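Local coordinates for protein DELTA1-pyrroline-2-carboxylate reductase (Thermococcus litoralis DSM 5473, PDB 6T3E) that probably catalyses the NADH-dependent reduction of Delta1-pyrroline-2-carboxylate to L-proline, and is seen here with both NADH and proline bound, at residues K35-K40 and A328-L333; Y145-D150 and S217-V222. All blocks are in the same frame, centred on the assembly; numbering follows the deposited sequence.

How the contacts relate
Contact 1 closes the chain's long loop, bringing the N-terminal 35-40 turn against the late helix 324-341, and contact 2 is nested inside that loop, in the parallel-sheet dinucleotide-binding part of the enzyme. Their centres lie 24 Å apart and their nearest atoms about 10 Å apart, so they do not touch. Helix 128-146 relates them: near its start Phe129, Ile130 and Arg134 pack against contact 1, while its last residues run into contact 2. Arg134 and Thr131 of the same helix belong to the proline pocket. The Thr330 side chain of contact 1 is about 11 Å from both NADH and proline, so it touches neither.

Contact 1 of 2, residues K35-K40 and A328-L333; sequences KLISMK and AITAKL
Ile37 meets Leu333 and Thr330 in a small, buried apolar contact between the short link joining helix 30-36 to helix 39-54 and the late helix 324-341, beside the mixed sheet of this ornithine cyclodeaminase/mu-crystallin family enzyme. Ile37 is where the backbone leaves helix 30-36, and Ser38 then takes the N-cap position of helix 39-54. The link therefore presents one branched side chain to the passing helix, whose Thr330 and Leu333 lie almost one turn apart; neither points straight at it, but the end of Leu333 swings in. Ile37 uses two separate branches. Its CG2 methyl lies beside Leu333 CD1, at 3.3 Å, and that same CD1 is 4.1 Å from Ile37 CB, so a single leucine methyl sits against the base of the isoleucine. The longer branch goes elsewhere: with CG1 between the backbone N and the carbonyl carbon (chi1 61°) and the branch then extended (chi2 -168°), Ile37 CD1 is carried to Thr330 CG2, 4.4 Å away. Phe129 of helix 128-146 also packs on Ile37, while Ile130 and Arg134, the latter a proline-pocket residue, lie on Thr330. Thr330 OG1 is hydrogen-bonded to Glu326 O in its own helix, consistent with the methyl being the branch offered to Ile37. A polar tie runs alongside this apolar patch, from Leu36 O to Lys337 NZ, one helical turn beyond Leu333.

Contact 2 of 2, residues Y145-D150 and S217-V222; sequences YLARKD and SDILIV
Ala147 opens the contact just where helix 128-146 ends, beside the start of strand 219-222 in the parallel, Rossmann-type sheet. Its CB rests on the end of the Ile219 side chain, 3.8 Å from CD1, and His241 of the next strand touches both residues. Arg148 follows and reaches across to Asp218. A bend at chi3 (-72°) turns the guanidinium so that NH1 meets Asp218 OD1 at 2.7 Å, in a nearly straight salt-bridge hydrogen bond. The acid lies at the edge of the guanidinium, in its plane, but the arginine comes in from above the carboxylate plane, and the two flat groups stand 89° apart. Arg148 NE is held by Gly239 O, which helps to fix the group's rotation. Asp150 turns back toward the same guanidinium, its OD1 accepting a longer bond of 3.3 Å from Arg148 NH2. A lysine in place of Arg148, with a single amino group, would probably be unable to serve Asp218, Asp150 and Gly239 O together, and Asp150 would be likely to lose its partner. Asp218 has further partners: OD1 also pairs with Arg237 NH2, while OD2 accepts hydrogen bonds from the backbone N of Lys152 and of Ile153.

Contact 1 of 2, residues K35-K40 and A328-L333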
ATOM      1  N   LYS B  35       0.574  17.393 -19.862  1.00 63.62           N
ATOM      2  CA  LYS B  35       1.235  18.659 -20.123  1.00 62.69           C
ATOM      3  C   LYS B  35       2.685  18.658 -19.624  1.00 59.93           C
ATOM      4  O   LYS B  35       3.579  19.171 -20.304  1.00 62.23           O
ATOM      5  CB  LYS B  35       0.346  19.693 -19.443  1.00 66.44           C
ATOM      6  CG  LYS B  35       0.617  21.150 -19.405  1.00 69.98           C
ATOM      7  CD  LYS B  35      -0.564  21.708 -18.569  1.00 73.80           C
ATOM      8  CE  LYS B  35      -1.838  21.610 -19.395  1.00 78.38           C
ATOM      9  NZ  LYS B  35      -2.631  20.299 -19.381  1.00 81.66           N
ATOM     10  N   LEU B  36       2.938  18.073 -18.446  1.00 50.16           N
ATOM     11  CA  LEU B  36       4.216  18.190 -17.738  1.00 45.58           C
ATOM     12  C   LEU B  36       5.322  17.281 -18.278  1.00 44.75           C
ATOM     13  O   LEU B  36       6.493  17.673 -18.265  1.00 42.64           O
ATOM     14  CB  LEU B  36       4.001  17.901 -16.258  1.00 43.05           C
ATOM     15  CG  LEU B  36       3.123  18.912 -15.540  1.00 43.16           C
ATOM     16  CD1 LEU B  36       2.822  18.426 -14.118  1.00 31.59           C
ATOM     17  CD2 LEU B  36       3.778  20.275 -15.538  1.00 40.78           C
ATOM     18  N   ILE B  37       5.008  16.030 -18.629  1.00 45.40           N
ATOM     19  CA  ILE B  37       6.029  15.005 -18.852  1.00 42.92           C
ATOM     20  C   ILE B  37       5.966  14.422 -20.264  1.00 41.81           C
ATOM     21  O   ILE B  37       4.888  14.217 -20.831  1.00 42.57           O
ATOM     22  CB  ILE B  37       5.908  13.892 -17.801  1.00 41.17           C
ATOM     23  CG1 ILE B  37       4.546  13.225 -17.901  1.00 46.39           C
ATOM     24  CG2 ILE B  37       6.055  14.479 -16.428  1.00 38.66           C
ATOM     25  CD1 ILE B  37       4.226  12.327 -16.726  1.00 44.94           C
ATOM     26  N   SER B  38       7.141  14.122 -20.813  1.00 45.11           N
ATOM     27  CA  SER B  38       7.326  13.524 -22.126  1.00 47.52           C
ATOM     28  C   SER B  38       8.111  12.230 -21.962  1.00 47.29           C
ATOM     29  O   SER B  38       8.719  11.987 -20.918  1.00 47.36           O
ATOM     30  CB  SER B  38       8.078  14.467 -23.071  1.00 57.21           C
ATOM     31  OG  SER B  38       9.393  14.722 -22.583  1.00 57.50           O
ATOM     32  N   MET B  39       8.107  11.393 -23.002  1.00 47.43           N
ATOM     33  CA  MET B  39       8.698  10.062 -22.854  1.00 50.41           C
ATOM     34  C   MET B  39      10.224  10.106 -22.770  1.00 50.69           C
ATOM     35  O   MET B  39      10.825   9.317 -22.030  1.00 49.64           O
ATOM     36  CB  MET B  39       8.237   9.160 -24.004  1.00 49.64           C
ATOM     37  CG  MET B  39       8.648   7.682 -23.912  1.00 50.07           C
ATOM     38  SD  MET B  39       8.085   6.765 -22.459  1.00 51.44           S
ATOM     39  CE  MET B  39       6.400   6.349 -22.880  1.00 48.44           C
ATOM     40  N   LYS B  40      10.865  11.045 -23.469  1.00 54.50           N
ATOM     41  CA  LYS B  40      12.318  11.158 -23.379  1.00 56.66           C
ATOM     42  C   LYS B  40      12.758  11.460 -21.954  1.00 58.05           C
ATOM     43  O   LYS B  40      13.752  10.902 -21.469  1.00 57.27           O
ATOM     44  CB  LYS B  40      12.819  12.236 -24.334  1.00 59.41           C
ATOM     45  CG  LYS B  40      14.323  12.310 -24.418  1.00 65.75           C
ATOM     46  CD  LYS B  40      14.755  13.303 -25.485  1.00 70.37           C
ATOM     47  CE  LYS B  40      16.102  13.905 -25.141  1.00 73.17           C
ATOM     48  NZ  LYS B  40      16.431  13.696 -23.705  1.00 73.83           N
ATOM     49  N   ALA B 328       7.680   6.132  -8.422  1.00 40.88           N
ATOM     50  CA  ALA B 328       8.184   7.192  -7.550  1.00 36.64           C
ATOM     51  C   ALA B 328       9.040   8.185  -8.330  1.00 34.33           C
ATOM     52  O   ALA B 328       8.922   9.397  -8.138  1.00 37.92           O
ATOM     53  CB  ALA B 328       8.962   6.603  -6.373  1.00 25.98           C
ATOM     54  N   ILE B 329       9.911   7.701  -9.215  1.00 38.12           N
ATOM     55  CA  ILE B 329      10.768   8.622  -9.954  1.00 42.70           C
ATOM     56  C   ILE B 329       9.944   9.444 -10.935  1.00 45.11           C
ATOM     57  O   ILE B 329      10.253  10.614 -11.198  1.00 47.60           O
ATOM     58  CB  ILE B 329      11.927   7.872 -10.643  1.00 42.88           C
ATOM     59  CG1 ILE B 329      12.997   8.867 -11.091  1.00 39.85           C
ATOM     60  CG2 ILE B 329      11.441   7.055 -11.815  1.00 45.36           C
ATOM     61  CD1 ILE B 329      13.707   9.523  -9.945  1.00 33.71           C
ATOM     62  N   THR B 330       8.893   8.854 -11.502  1.00 43.94           N
ATOM     63  CA  THR B 330       8.041   9.615 -12.405  1.00 44.20           C
ATOM     64  C   THR B 330       7.125  10.582 -11.648  1.00 45.56           C
ATOM     65  O   THR B 330       6.988  11.748 -12.044  1.00 42.85           O
ATOM     66  CB  THR B 330       7.256   8.640 -13.274  1.00 40.73           C
ATOM     67  OG1 THR B 330       8.188   7.856 -14.030  1.00 45.24           O
ATOM     68  CG2 THR B 330       6.339   9.375 -14.233  1.00 37.60           C
ATOM     69  N   ALA B 331       6.564  10.149 -10.511  1.00 43.57           N
ATOM     70  CA  ALA B 331       5.702  11.027  -9.726  1.00 36.98           C
ATOM     71  C   ALA B 331       6.465  12.226  -9.191  1.00 43.06           C
ATOM     72  O   ALA B 331       5.945  13.350  -9.203  1.00 46.23           O
ATOM     73  CB  ALA B 331       5.086  10.264  -8.564  1.00 35.53           C
ATOM     74  N   LYS B 332       7.707  12.019  -8.733  1.00 42.41           N
ATOM     75  CA  LYS B 332       8.463  13.152  -8.214  1.00 41.81           C
ATOM     76  C   LYS B 332       8.914  14.059  -9.349  1.00 39.67           C
ATOM     77  O   LYS B 332       8.878  15.286  -9.218  1.00 37.70           O
ATOM     78  CB  LYS B 332       9.664  12.655  -7.402  1.00 44.37           C
ATOM     79  CG  LYS B 332      10.498  13.750  -6.712  1.00 52.88           C
ATOM     80  CD  LYS B 332      10.014  14.047  -5.261  1.00 57.80           C
ATOM     81  CE  LYS B 332      10.851  15.144  -4.541  1.00 58.91           C
ATOM     82  NZ  LYS B 332      10.032  16.079  -3.689  1.00 55.22           N
ATOM     83  N   LEU B 333       9.241  13.465 -10.495  1.00 43.87           N
ATOM     84  CA  LEU B 333       9.499  14.215 -11.719  1.00 46.47           C
ATOM     85  C   LEU B 333       8.311  15.101 -12.066  1.00 49.19           C
ATOM     86  O   LEU B 333       8.463  16.302 -12.324  1.00 50.26           O
ATOM     87  CB  LEU B 333       9.811  13.222 -12.847  1.00 45.96           C
ATOM     88  CG  LEU B 333      10.209  13.650 -14.251  1.00 47.75           C
ATOM     89  CD1 LEU B 333       9.022  13.789 -15.164  1.00 50.59           C
ATOM     90  CD2 LEU B 333      10.995  14.934 -14.175  1.00 46.05           C
TER

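Contact 2 of 2, residues Y145-D150 and S217-V222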
ATOM      1  N   TYR B 145      19.667  -1.228 -24.488  1.00 53.82           N
ATOM      2  CA  TYR B 145      20.761  -2.152 -24.233  1.00 55.35           C
ATOM      3  C   TYR B 145      20.600  -3.499 -24.917  1.00 53.41           C
ATOM      4  O   TYR B 145      21.607  -4.187 -25.126  1.00 53.59           O
ATOM      5  CB  TYR B 145      20.910  -2.397 -22.729  1.00 57.23           C
ATOM      6  CG  TYR B 145      21.296  -1.174 -21.947  1.00 55.88           C
ATOM      7  CD1 TYR B 145      22.613  -0.963 -21.568  1.00 55.54           C
ATOM      8  CD2 TYR B 145      20.346  -0.229 -21.586  1.00 55.04           C
ATOM      9  CE1 TYR B 145      22.973   0.155 -20.858  1.00 57.11           C
ATOM     10  CE2 TYR B 145      20.693   0.895 -20.876  1.00 56.27           C
ATOM     11  CZ  TYR B 145      22.009   1.083 -20.513  1.00 59.84           C
ATOM     12  OH  TYR B 145      22.357   2.205 -19.797  1.00 62.69           O
ATOM     13  N   LEU B 146      19.368  -3.895 -25.267  1.00 55.51           N
ATOM     14  CA  LEU B 146      19.087  -5.256 -25.714  1.00 55.36           C
ATOM     15  C   LEU B 146      18.692  -5.383 -27.176  1.00 57.43           C
ATOM     16  O   LEU B 146      18.754  -6.491 -27.711  1.00 57.23           O
ATOM     17  CB  LEU B 146      17.960  -5.881 -24.873  1.00 50.75           C
ATOM     18  CG  LEU B 146      18.195  -6.074 -23.379  1.00 51.52           C
ATOM     19  CD1 LEU B 146      16.973  -6.666 -22.711  1.00 51.06           C
ATOM     20  CD2 LEU B 146      19.413  -6.946 -23.159  1.00 53.92           C
ATOM     21  N   ALA B 147      18.297  -4.301 -27.833  1.00 61.21           N
ATOM     22  CA  ALA B 147      17.804  -4.376 -29.197  1.00 61.41           C
ATOM     23  C   ALA B 147      18.912  -4.026 -30.178  1.00 70.08           C
ATOM     24  O   ALA B 147      19.818  -3.244 -29.868  1.00 73.10           O
ATOM     25  CB  ALA B 147      16.608  -3.442 -29.408  1.00 55.64           C
ATOM     26  N   ARG B 148      18.841  -4.631 -31.363  1.00 70.03           N
ATOM     27  CA  ARG B 148      19.779  -4.287 -32.418  1.00 68.62           C
ATOM     28  C   ARG B 148      19.644  -2.807 -32.744  1.00 66.31           C
ATOM     29  O   ARG B 148      18.533  -2.277 -32.825  1.00 65.25           O
ATOM     30  CB  ARG B 148      19.514  -5.130 -33.664  1.00 67.81           C
ATOM     31  CG  ARG B 148      20.196  -6.495 -33.680  1.00 66.95           C
ATOM     32  CD  ARG B 148      19.977  -7.221 -35.024  1.00 64.79           C
ATOM     33  NE  ARG B 148      18.607  -7.713 -35.229  1.00 61.16           N
ATOM     34  CZ  ARG B 148      17.740  -7.210 -36.109  1.00 57.01           C
ATOM     35  NH1 ARG B 148      16.521  -7.738 -36.228  1.00 50.85           N
ATOM     36  NH2 ARG B 148      18.092  -6.180 -36.871  1.00 57.13           N
ATOM     37  N   LYS B 149      20.785  -2.132 -32.892  1.00 66.94           N
ATOM     38  CA  LYS B 149      20.759  -0.703 -33.188  1.00 65.04           C
ATOM     39  C   LYS B 149      20.189  -0.422 -34.573  1.00 68.58           C
ATOM     40  O   LYS B 149      19.637   0.661 -34.805  1.00 70.02           O
ATOM     41  CB  LYS B 149      22.166  -0.121 -33.053  1.00 63.97           C
ATOM     42  CG  LYS B 149      22.397   0.579 -31.725  1.00 64.71           C
ATOM     43  CD  LYS B 149      23.828   1.037 -31.586  1.00 69.23           C
ATOM     44  CE  LYS B 149      24.130   1.484 -30.174  1.00 70.03           C
ATOM     45  NZ  LYS B 149      23.703   2.895 -29.960  1.00 70.70           N
ATOM     46  N   ASP B 150      20.280  -1.383 -35.491  1.00 67.64           N
ATOM     47  CA  ASP B 150      19.745  -1.222 -36.833  1.00 67.98           C
ATOM     48  C   ASP B 150      18.314  -1.739 -36.964  1.00 67.09           C
ATOM     49  O   ASP B 150      17.874  -2.037 -38.080  1.00 66.78           O
ATOM     50  CB  ASP B 150      20.664  -1.907 -37.849  1.00 71.57           C
ATOM     51  CG  ASP B 150      20.824  -3.405 -37.599  1.00 74.31           C
ATOM     52  OD1 ASP B 150      20.438  -3.893 -36.512  1.00 73.78           O
ATOM     53  OD2 ASP B 150      21.363  -4.094 -38.497  1.00 75.82           O
ATOM     54  N   SER B 217       9.283  -8.934 -37.266  1.00 63.24           N
ATOM     55  CA  SER B 217       9.708  -7.949 -36.281  1.00 59.68           C
ATOM     56  C   SER B 217      11.221  -7.929 -36.099  1.00 62.81           C
ATOM     57  O   SER B 217      11.867  -8.978 -36.013  1.00 67.04           O
ATOM     58  CB  SER B 217       9.058  -8.239 -34.929  1.00 56.85           C
ATOM     59  OG  SER B 217       7.678  -7.953 -34.947  1.00 57.89           O
ATOM     60  N   ASP B 218      11.776  -6.723 -36.004  1.00 62.58           N
ATOM     61  CA  ASP B 218      13.098  -6.547 -35.417  1.00 61.45           C
ATOM     62  C   ASP B 218      12.984  -6.358 -33.905  1.00 59.62           C
ATOM     63  O   ASP B 218      13.823  -6.864 -33.151  1.00 59.00           O
ATOM     64  CB  ASP B 218      13.813  -5.351 -36.061  1.00 63.62           C
ATOM     65  CG  ASP B 218      14.206  -5.601 -37.523  1.00 66.15           C
ATOM     66  OD1 ASP B 218      14.641  -6.729 -37.860  1.00 67.49           O
ATOM     67  OD2 ASP B 218      14.076  -4.661 -38.339  1.00 64.63           O
ATOM     68  N   ILE B 219      11.926  -5.665 -33.462  1.00 57.06           N
ATOM     69  CA  ILE B 219      11.549  -5.522 -32.058  1.00 49.84           C
ATOM     70  C   ILE B 219      10.076  -5.885 -31.930  1.00 46.78           C
ATOM     71  O   ILE B 219       9.240  -5.371 -32.677  1.00 47.62           O
ATOM     72  CB  ILE B 219      11.778  -4.091 -31.537  1.00 46.71           C
ATOM     73  CG1 ILE B 219      13.264  -3.747 -31.541  1.00 45.78           C
ATOM     74  CG2 ILE B 219      11.201  -3.934 -30.132  1.00 44.64           C
ATOM     75  CD1 ILE B 219      13.539  -2.296 -31.235  1.00 42.38           C
ATOM     76  N   LEU B 220       9.750  -6.749 -30.982  1.00 46.35           N
ATOM     77  CA  LEU B 220       8.375  -7.177 -30.786  1.00 48.68           C
ATOM     78  C   LEU B 220       7.850  -6.635 -29.468  1.00 47.41           C
ATOM     79  O   LEU B 220       8.504  -6.769 -28.427  1.00 48.78           O
ATOM     80  CB  LEU B 220       8.258  -8.702 -30.803  1.00 54.06           C
ATOM     81  CG  LEU B 220       6.847  -9.253 -30.575  1.00 52.06           C
ATOM     82  CD1 LEU B 220       5.919  -8.797 -31.689  1.00 55.05           C
ATOM     83  CD2 LEU B 220       6.871 -10.761 -30.472  1.00 46.19           C
ATOM     84  N   ILE B 221       6.659  -6.049 -29.516  1.00 46.53           N
ATOM     85  CA  ILE B 221       5.986  -5.508 -28.343  1.00 44.43           C
ATOM     86  C   ILE B 221       4.764  -6.382 -28.089  1.00 47.06           C
ATOM     87  O   ILE B 221       3.905  -6.522 -28.966  1.00 49.53           O
ATOM     88  CB  ILE B 221       5.575  -4.039 -28.551  1.00 38.92           C
ATOM     89  CG1 ILE B 221       6.793  -3.114 -28.590  1.00 38.07           C
ATOM     90  CG2 ILE B 221       4.585  -3.598 -27.487  1.00 33.10           C
ATOM     91  CD1 ILE B 221       6.529  -1.812 -29.334  1.00 39.17           C
ATOM     92  N   VAL B 222       4.690  -6.968 -26.896  1.00 44.28           N
ATOM     93  CA  VAL B 222       3.550  -7.769 -26.468  1.00 44.78           C
ATOM     94  C   VAL B 222       2.972  -7.097 -25.224  1.00 47.83           C
ATOM     95  O   VAL B 222       3.677  -6.940 -24.216  1.00 46.51           O
ATOM     96  CB  VAL B 222       3.942  -9.231 -26.189  1.00 44.35           C
ATOM     97  CG1 VAL B 222       2.715 -10.108 -26.222  1.00 46.53           C
ATOM     98  CG2 VAL B 222       4.967  -9.741 -27.210  1.00 40.01           C
TER